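Local coordinates for uncharacterized protein (Vibrio parahaemolyticus M0605, PDB 3X0T) that is PirA, probably one component of a pore-forming toxin of a marine bacterium, built as a small jelly roll, at residues T52-Q56 and Y80-P85; G21-D27 and R93-N99; N45-E50 and V74-E78. All blocks are in the same frame, centred on the assembly; numbering follows the deposited sequence.

Contact 1. Residues T52-Q56 and Y80-P85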
# COMPACT_ATOMS: atom_id res chain seq x y z
N THR A 52 -3.61 -8.39 -4.84
CA THR A 52 -2.36 -8.43 -4.05
C THR A 52 -1.97 -7.02 -3.59
O THR A 52 -2.06 -6.10 -4.41
CB THR A 52 -1.25 -9.02 -4.89
OG1 THR A 52 -1.59 -10.40 -5.14
CG2 THR A 52 0.09 -8.99 -4.17
N ILE A 53 -1.58 -6.85 -2.34
CA ILE A 53 -1.00 -5.60 -1.90
C ILE A 53 0.47 -5.83 -1.63
O ILE A 53 0.86 -6.87 -1.04
CB ILE A 53 -1.75 -5.02 -0.69
CG1 ILE A 53 -1.29 -3.58 -0.43
CG2 ILE A 53 -1.69 -5.91 0.55
CD1 ILE A 53 -2.16 -2.84 0.56
N GLN A 54 1.30 -4.90 -2.07
CA GLN A 54 2.76 -5.02 -1.81
C GLN A 54 3.32 -3.73 -1.26
O GLN A 54 2.94 -2.62 -1.66
CB GLN A 54 3.58 -5.36 -3.09
CG GLN A 54 3.12 -6.67 -3.72
CD GLN A 54 4.05 -7.17 -4.72
OE1 GLN A 54 4.70 -6.43 -5.49
NE2 GLN A 54 4.15 -8.52 -4.74
N TYR A 55 4.26 -3.89 -0.34
CA TYR A 55 5.11 -2.80 0.15
C TYR A 55 6.43 -2.90 -0.60
O TYR A 55 7.07 -3.93 -0.50
CB TYR A 55 5.31 -2.91 1.67
CG TYR A 55 5.60 -1.62 2.32
CD1 TYR A 55 6.83 -0.95 2.11
CD2 TYR A 55 4.64 -0.97 3.10
CE1 TYR A 55 7.06 0.31 2.66
CE2 TYR A 55 4.87 0.29 3.63
CZ TYR A 55 6.08 0.93 3.40
OH TYR A 55 6.26 2.18 3.94
N GLN A 56 6.79 -1.85 -1.34
CA GLN A 56 7.98 -1.88 -2.18
C GLN A 56 8.95 -0.78 -1.79
O GLN A 56 8.52 0.23 -1.20
CB GLN A 56 7.60 -1.72 -3.63
CG GLN A 56 6.74 -2.87 -4.14
CD GLN A 56 6.46 -2.81 -5.62
OE1 GLN A 56 6.82 -1.83 -6.30
NE2 GLN A 56 5.82 -3.85 -6.15
N TYR A 80 -7.37 -6.16 5.35
CA TYR A 80 -6.08 -6.65 5.75
C TYR A 80 -5.13 -5.53 6.19
O TYR A 80 -5.13 -4.49 5.54
CB TYR A 80 -5.42 -7.38 4.61
CG TYR A 80 -4.04 -7.80 4.88
CD1 TYR A 80 -3.81 -8.89 5.74
CD2 TYR A 80 -2.93 -7.11 4.36
CE1 TYR A 80 -2.52 -9.31 6.01
CE2 TYR A 80 -1.63 -7.56 4.61
CZ TYR A 80 -1.45 -8.66 5.47
OH TYR A 80 -0.14 -9.06 5.72
N HIS A 81 -4.39 -5.72 7.28
CA HIS A 81 -3.44 -4.68 7.77
C HIS A 81 -2.06 -4.95 7.27
O HIS A 81 -1.46 -6.01 7.50
CB HIS A 81 -3.41 -4.73 9.30
CG HIS A 81 -2.41 -3.76 9.83
ND1 HIS A 81 -2.62 -2.39 9.83
CD2 HIS A 81 -1.17 -3.91 10.32
CE1 HIS A 81 -1.56 -1.74 10.31
NE2 HIS A 81 -0.67 -2.65 10.63
N LEU A 82 -1.54 -4.01 6.43
CA LEU A 82 -0.17 -4.07 5.96
C LEU A 82 0.66 -3.15 6.83
O LEU A 82 0.60 -1.92 6.74
CB LEU A 82 -0.14 -3.57 4.49
CG LEU A 82 1.25 -3.51 3.85
CD1 LEU A 82 1.92 -4.85 3.88
CD2 LEU A 82 1.17 -2.94 2.47
N GLN A 83 1.45 -3.78 7.71
CA GLN A 83 2.33 -2.99 8.59
C GLN A 83 3.60 -2.62 7.81
O GLN A 83 4.21 -3.48 7.18
CB GLN A 83 2.65 -3.90 9.82
CG GLN A 83 3.58 -3.23 10.82
CD GLN A 83 2.93 -2.03 11.57
OE1 GLN A 83 1.71 -1.86 11.64
NE2 GLN A 83 3.82 -1.21 12.13
N ARG A 84 4.02 -1.38 7.96
CA ARG A 84 5.23 -0.97 7.26
C ARG A 84 6.43 -1.75 7.75
O ARG A 84 6.48 -2.15 8.92
CB ARG A 84 5.48 0.50 7.53
CG ARG A 84 5.82 0.76 8.98
CD ARG A 84 5.98 2.22 9.20
NE ARG A 84 6.29 2.49 10.63
CZ ARG A 84 6.13 3.67 11.23
NH1 ARG A 84 5.63 4.65 10.58
NH2 ARG A 84 6.51 3.85 12.52
N PRO A 85 7.46 -1.99 6.93
CA PRO A 85 8.72 -2.54 7.45
C PRO A 85 9.27 -1.67 8.55
O PRO A 85 9.11 -0.46 8.57
CB PRO A 85 9.63 -2.54 6.21
CG PRO A 85 8.67 -2.59 5.03
CD PRO A 85 7.53 -1.70 5.48
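This contact packs the two sheets of the jelly-roll sandwich against each other. Strand 52-56 belongs to one sheet. Residues 80-82 form part of an edge strand of the other, and 83-85 continue as a loop. The two strand segments run nearly parallel, at 12°, with axes 9.2 Å apart. No hydrogen bond crosses between the segments; side chains fill the gap.

Along strand 52-56 the side chains alternate. Thr52 lies out of reach of the opposite segment. Ile53 points inward and is buried. Its CD1 lies 3.8 Å from Leu82 CD2, and its CG2 lies 4.2 Å from Tyr80 CD2. Val41 and Ile43 of the opposite sheet, and Ile94 of the neighbouring strand, pack round the same side chain. Gln54 points away, and its OE1 accepts a hydrogen bond from Gln56 NE2 at 2.9 Å. These two glutamines pair on the face of their sheet turned away from 80-85, while the apolar residues face the interior.

Tyr55 turns inward again and has the largest area covered in this contact. Leu82 CD2 approaches the edge of its ring, 4.0 Å from Tyr55 CD2. Arg84 CA lies 3.9 Å from Tyr55 CE2, but the end of the arginine side chain leads away, and its NH1 bonds to Gly38 O. The phenol is anchored too, since Tyr55 OH is hydrogen-bonded to Gln92 OE1. Pro85 then closes over one face of the ring in a CH-pi contact: Pro85 CD sits 3.4 Å from the centroid of the Tyr55 ring, 8° off its normal.

Contact 2. Residues G21-D27 and R93-N99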
# COMPACT_ATOMS: atom_id res chain seq x y z
N GLY A 21 -3.46 -7.68 -14.64
CA GLY A 21 -2.12 -7.23 -14.29
C GLY A 21 -2.10 -5.76 -13.98
O GLY A 21 -0.96 -5.23 -13.91
N GLY A 22 -3.22 -5.07 -13.74
CA GLY A 22 -3.11 -3.67 -13.37
C GLY A 22 -2.39 -3.48 -12.04
O GLY A 22 -2.46 -4.33 -11.13
N VAL A 23 -1.72 -2.33 -11.97
CA VAL A 23 -1.00 -1.94 -10.75
C VAL A 23 -1.45 -0.56 -10.39
O VAL A 23 -1.38 0.34 -11.24
CB VAL A 23 0.55 -1.98 -10.99
CG1 VAL A 23 1.25 -1.53 -9.71
CG2 VAL A 23 1.01 -3.36 -11.42
N THR A 24 -1.93 -0.32 -9.20
CA THR A 24 -2.32 1.00 -8.76
C THR A 24 -1.47 1.37 -7.55
O THR A 24 -1.42 0.65 -6.58
CB THR A 24 -3.82 1.05 -8.37
OG1 THR A 24 -4.52 0.74 -9.57
CG2 THR A 24 -4.20 2.46 -7.85
N GLU A 25 -0.80 2.53 -7.64
CA GLU A 25 -0.03 3.09 -6.50
C GLU A 25 -0.95 3.74 -5.53
O GLU A 25 -1.68 4.66 -5.89
CB GLU A 25 0.96 4.18 -6.87
CG GLU A 25 2.03 3.65 -7.69
CD GLU A 25 3.08 4.70 -7.97
OE1 GLU A 25 2.72 5.86 -8.34
OE2 GLU A 25 4.18 4.35 -8.00
N VAL A 26 -0.96 3.30 -4.27
CA VAL A 26 -1.88 3.85 -3.27
C VAL A 26 -1.18 4.67 -2.20
O VAL A 26 -1.82 5.38 -1.45
CB VAL A 26 -2.80 2.79 -2.67
CG1 VAL A 26 -3.60 2.10 -3.79
CG2 VAL A 26 -2.03 1.77 -1.84
N ASP A 27 0.17 4.58 -2.12
CA ASP A 27 0.93 5.45 -1.26
C ASP A 27 2.33 5.51 -1.83
O ASP A 27 2.75 4.54 -2.49
CB ASP A 27 0.99 4.98 0.19
CG ASP A 27 1.27 6.03 1.24
OD1 ASP A 27 1.48 7.19 0.85
OD2 ASP A 27 1.30 5.67 2.44
N ARG A 93 6.85 2.62 -1.69
CA ARG A 93 5.49 2.79 -2.15
C ARG A 93 4.67 1.58 -1.74
O ARG A 93 5.24 0.51 -1.44
CB ARG A 93 5.43 2.99 -3.68
CG ARG A 93 5.83 1.80 -4.53
CD ARG A 93 5.58 2.05 -5.97
NE ARG A 93 5.96 0.89 -6.76
CZ ARG A 93 5.63 0.73 -8.05
NH1 ARG A 93 5.02 1.70 -8.69
NH2 ARG A 93 5.87 -0.45 -8.61
N ILE A 94 3.37 1.71 -1.80
CA ILE A 94 2.44 0.61 -1.65
C ILE A 94 1.67 0.52 -2.95
O ILE A 94 1.12 1.54 -3.41
CB ILE A 94 1.50 0.80 -0.42
CG1 ILE A 94 2.30 0.88 0.86
CG2 ILE A 94 0.50 -0.32 -0.39
CD1 ILE A 94 1.51 1.23 2.08
N VAL A 95 1.61 -0.67 -3.52
CA VAL A 95 0.83 -0.89 -4.73
C VAL A 95 -0.22 -1.98 -4.46
O VAL A 95 -0.02 -2.85 -3.64
CB VAL A 95 1.71 -1.29 -5.94
CG1 VAL A 95 2.60 -0.15 -6.37
CG2 VAL A 95 2.49 -2.55 -5.71
N VAL A 96 -1.29 -1.90 -5.22
CA VAL A 96 -2.29 -2.95 -5.28
C VAL A 96 -2.27 -3.48 -6.71
O VAL A 96 -2.28 -2.70 -7.67
CB VAL A 96 -3.71 -2.43 -4.86
CG1 VAL A 96 -4.69 -3.59 -4.87
CG2 VAL A 96 -3.65 -1.79 -3.49
N ILE A 97 -2.18 -4.81 -6.82
CA ILE A 97 -2.00 -5.49 -8.10
C ILE A 97 -3.21 -6.43 -8.28
O ILE A 97 -3.61 -7.17 -7.39
CB ILE A 97 -0.69 -6.32 -8.09
CG1 ILE A 97 0.49 -5.41 -7.75
CG2 ILE A 97 -0.50 -6.99 -9.45
CD1 ILE A 97 1.79 -6.17 -7.52
N ASN A 98 -3.77 -6.34 -9.50
CA ASN A 98 -4.94 -7.16 -9.83
C ASN A 98 -4.56 -8.09 -10.95
O ASN A 98 -4.45 -7.67 -12.10
CB ASN A 98 -6.11 -6.25 -10.26
CG ASN A 98 -7.36 -7.04 -10.57
OD1 ASN A 98 -7.39 -8.24 -10.39
ND2 ASN A 98 -8.40 -6.33 -10.98
N ASN A 99 -4.31 -9.34 -10.60
CA ASN A 99 -3.92 -10.36 -11.60
C ASN A 99 -5.13 -11.12 -12.10
O ASN A 99 -4.96 -12.05 -12.92
CB ASN A 99 -2.97 -11.36 -10.95
CG ASN A 99 -1.69 -10.67 -10.52
OD1 ASN A 99 -1.30 -10.67 -9.32
ND2 ASN A 99 -1.05 -10.06 -11.47
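The salt bridge between Glu25 OE2 and Arg93 NH1, at 2.9 Å, joins two side chains across this antiparallel strand pair. Arg93 also bonds to Gln56 and makes a cation-pi contact with Trp66. The backbone ladder is regular in the middle: Thr24 N to Val96 O and Val96 N to Thr24 O are both 2.9 Å. Beta bulges interrupt it at both ends. Gly21 and Gly22 face Asn98 in a G1 bulge, where Gly21 N donates to Asn98 O at 2.7 Å. Val26 and Asp27 face Ile94 in a classic bulge, where Ile94 O accepts from Val26 N at 2.9 Å and weakly from Asp27 N at 3.4 Å.

Val23 packs on Val95 and Ile97 on the face that carries Glu25. Elsewhere, Val26 CG2 meets Ile94 CG2 at 3.6 Å, and Val26 CG1 meets Val96 CG2 at 3.9 Å. The chemistry implies an edge strand held mainly by backbone bonds, with an ion pair beside apolar contacts on the Glu25 face, while Ile94 and Val96 pack towards the opposite sheet.

Contact 3. Residues N45-E50 and V74-E78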
# COMPACT_ATOMS: atom_id res chain seq x y z
N ASN A 45 -10.95 -4.86 0.37
CA ASN A 45 -11.25 -5.23 -1.00
C ASN A 45 -12.75 -5.17 -1.25
O ASN A 45 -13.48 -5.94 -0.60
CB ASN A 45 -10.72 -6.63 -1.21
CG ASN A 45 -10.93 -7.12 -2.66
OD1 ASN A 45 -11.70 -6.53 -3.43
ND2 ASN A 45 -10.20 -8.17 -3.01
N THR A 46 -13.21 -4.22 -2.07
CA THR A 46 -14.64 -3.97 -2.27
C THR A 46 -15.10 -4.47 -3.66
O THR A 46 -16.22 -4.15 -4.09
CB THR A 46 -14.98 -2.53 -2.08
OG1 THR A 46 -14.35 -1.80 -3.15
CG2 THR A 46 -14.58 -2.00 -0.73
N GLY A 47 -14.25 -5.23 -4.32
CA GLY A 47 -14.59 -5.81 -5.64
C GLY A 47 -14.89 -7.29 -5.49
O GLY A 47 -15.16 -7.79 -4.40
N ARG A 48 -14.99 -7.95 -6.63
CA ARG A 48 -15.48 -9.36 -6.65
C ARG A 48 -14.36 -10.37 -6.66
O ARG A 48 -14.63 -11.53 -6.38
CB ARG A 48 -16.40 -9.59 -7.89
CG ARG A 48 -17.59 -8.64 -7.92
CD ARG A 48 -18.60 -9.11 -8.93
NE ARG A 48 -19.42 -10.25 -8.44
CZ ARG A 48 -19.30 -11.52 -8.84
NH1 ARG A 48 -18.37 -11.87 -9.75
NH2 ARG A 48 -20.13 -12.37 -8.29
N GLY A 49 -13.13 -9.97 -6.95
CA GLY A 49 -12.03 -10.90 -7.02
C GLY A 49 -10.90 -10.47 -6.10
O GLY A 49 -10.91 -9.41 -5.52
N GLU A 50 -9.89 -11.33 -6.04
CA GLU A 50 -8.77 -11.08 -5.09
C GLU A 50 -7.82 -9.98 -5.64
O GLU A 50 -7.70 -9.76 -6.85
CB GLU A 50 -7.95 -12.34 -4.85
CG GLU A 50 -7.18 -12.85 -6.00
CD GLU A 50 -6.58 -14.22 -5.82
OE1 GLU A 50 -6.77 -14.95 -4.83
OE2 GLU A 50 -5.96 -14.65 -6.83
N VAL A 74 -5.43 -10.45 -0.74
CA VAL A 74 -6.64 -10.07 -0.05
C VAL A 74 -7.86 -10.48 -0.85
O VAL A 74 -8.03 -10.05 -1.98
CB VAL A 74 -6.66 -8.53 0.19
CG1 VAL A 74 -7.84 -8.15 1.04
CG2 VAL A 74 -5.32 -8.06 0.85
N GLN A 75 -8.72 -11.35 -0.31
CA GLN A 75 -9.94 -11.81 -1.02
C GLN A 75 -11.07 -10.77 -0.98
O GLN A 75 -11.00 -9.83 -0.21
CB GLN A 75 -10.45 -13.11 -0.43
CG GLN A 75 -9.39 -14.18 -0.40
CD GLN A 75 -9.01 -14.57 -1.83
OE1 GLN A 75 -9.86 -14.70 -2.77
NE2 GLN A 75 -7.71 -14.69 -2.08
N ARG A 76 -12.13 -11.02 -1.78
CA ARG A 76 -13.24 -10.02 -1.83
C ARG A 76 -13.77 -9.84 -0.43
O ARG A 76 -13.83 -10.85 0.30
CB ARG A 76 -14.33 -10.42 -2.91
CG ARG A 76 -15.17 -11.63 -2.53
CD ARG A 76 -16.38 -11.79 -3.41
NE ARG A 76 -17.32 -10.71 -3.12
CZ ARG A 76 -18.40 -10.31 -3.79
NH1 ARG A 76 -18.75 -11.00 -4.86
NH2 ARG A 76 -19.12 -9.28 -3.30
N ASP A 77 -14.18 -8.61 -0.14
CA ASP A 77 -14.82 -8.24 1.11
C ASP A 77 -13.85 -8.28 2.32
O ASP A 77 -14.30 -7.92 3.43
CB ASP A 77 -16.05 -9.06 1.46
CG ASP A 77 -16.99 -9.35 0.31
OD1 ASP A 77 -17.31 -8.53 -0.56
OD2 ASP A 77 -17.45 -10.48 0.27
N GLU A 78 -12.62 -8.74 2.19
CA GLU A 78 -11.73 -8.80 3.35
C GLU A 78 -11.04 -7.47 3.55
O GLU A 78 -10.80 -6.71 2.59
CB GLU A 78 -10.59 -9.82 3.15
CG GLU A 78 -11.01 -11.30 3.09
CD GLU A 78 -9.77 -12.26 2.96
OE1 GLU A 78 -8.58 -11.91 2.54
OE2 GLU A 78 -10.17 -13.39 3.30
O HOH W 1 -16.71 -6.70 -2.25
O HOH W 2 -9.92 -16.02 -5.06
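Two loops at one end of the jelly roll meet here, 45-50 and 74-78, each leading from one sheet to the other. Residues 75-78 form a type II beta turn, closed by Glu78 N to Gln75 O at 3.1 Å. Gln75 N is satisfied by Glu78 OE1 at 2.9 Å.

Asn45 is the most heavily bonded residue. Its backbone N donates to Glu78 O at 2.9 Å, and its backbone O accepts a weak bond from Asp77 N at 2.8 Å. The side chain serves both loops. OD1 of Asn45 accepts from Gly47 N at 3.0 Å, which makes an Asx turn. ND2 of Asn45 donates to Gly49 O at 2.9 Å and to Val74 O at 3.1 Å, so it ties the 45-50 loop to itself and to the end of the opposite strand.

The guanidinium of Arg76 lies with Gly47 O and Arg48 CA over one face. It pairs with Asp77 through a long salt bridge, Arg76 NE to Asp77 OD1 at 3.4 Å. Water 1 donates to Gly47 O and Asp77 OD1. Further along, Gln75 NE2 donates to Glu50 OE1 at 2.9 Å, and water 2 donates to Gln75 OE1 at 2.6 Å.

In the fold
The three contacts cover different kinds of joint in one jelly roll. Contact 2 is lateral pairing within a sheet, contact 1 is packing between the sheets, and contact 3 joins loops at one end. Contacts 1 and 2 have centres about 11 Å apart and share a sheet. Strand 51-58 pairs directly with 91-98, with Thr52 O to Ile97 N at 2.7 Å and Gln56 N to Arg93 O at 2.8 Å. Contact 3 is centred about 16 Å from contact 1 and 14 Å from contact 2. It still reaches contact 1 through Val74, whose CG2 lies 3.8 Å from Tyr80 CB and 4.2 Å from Ile53 CG2.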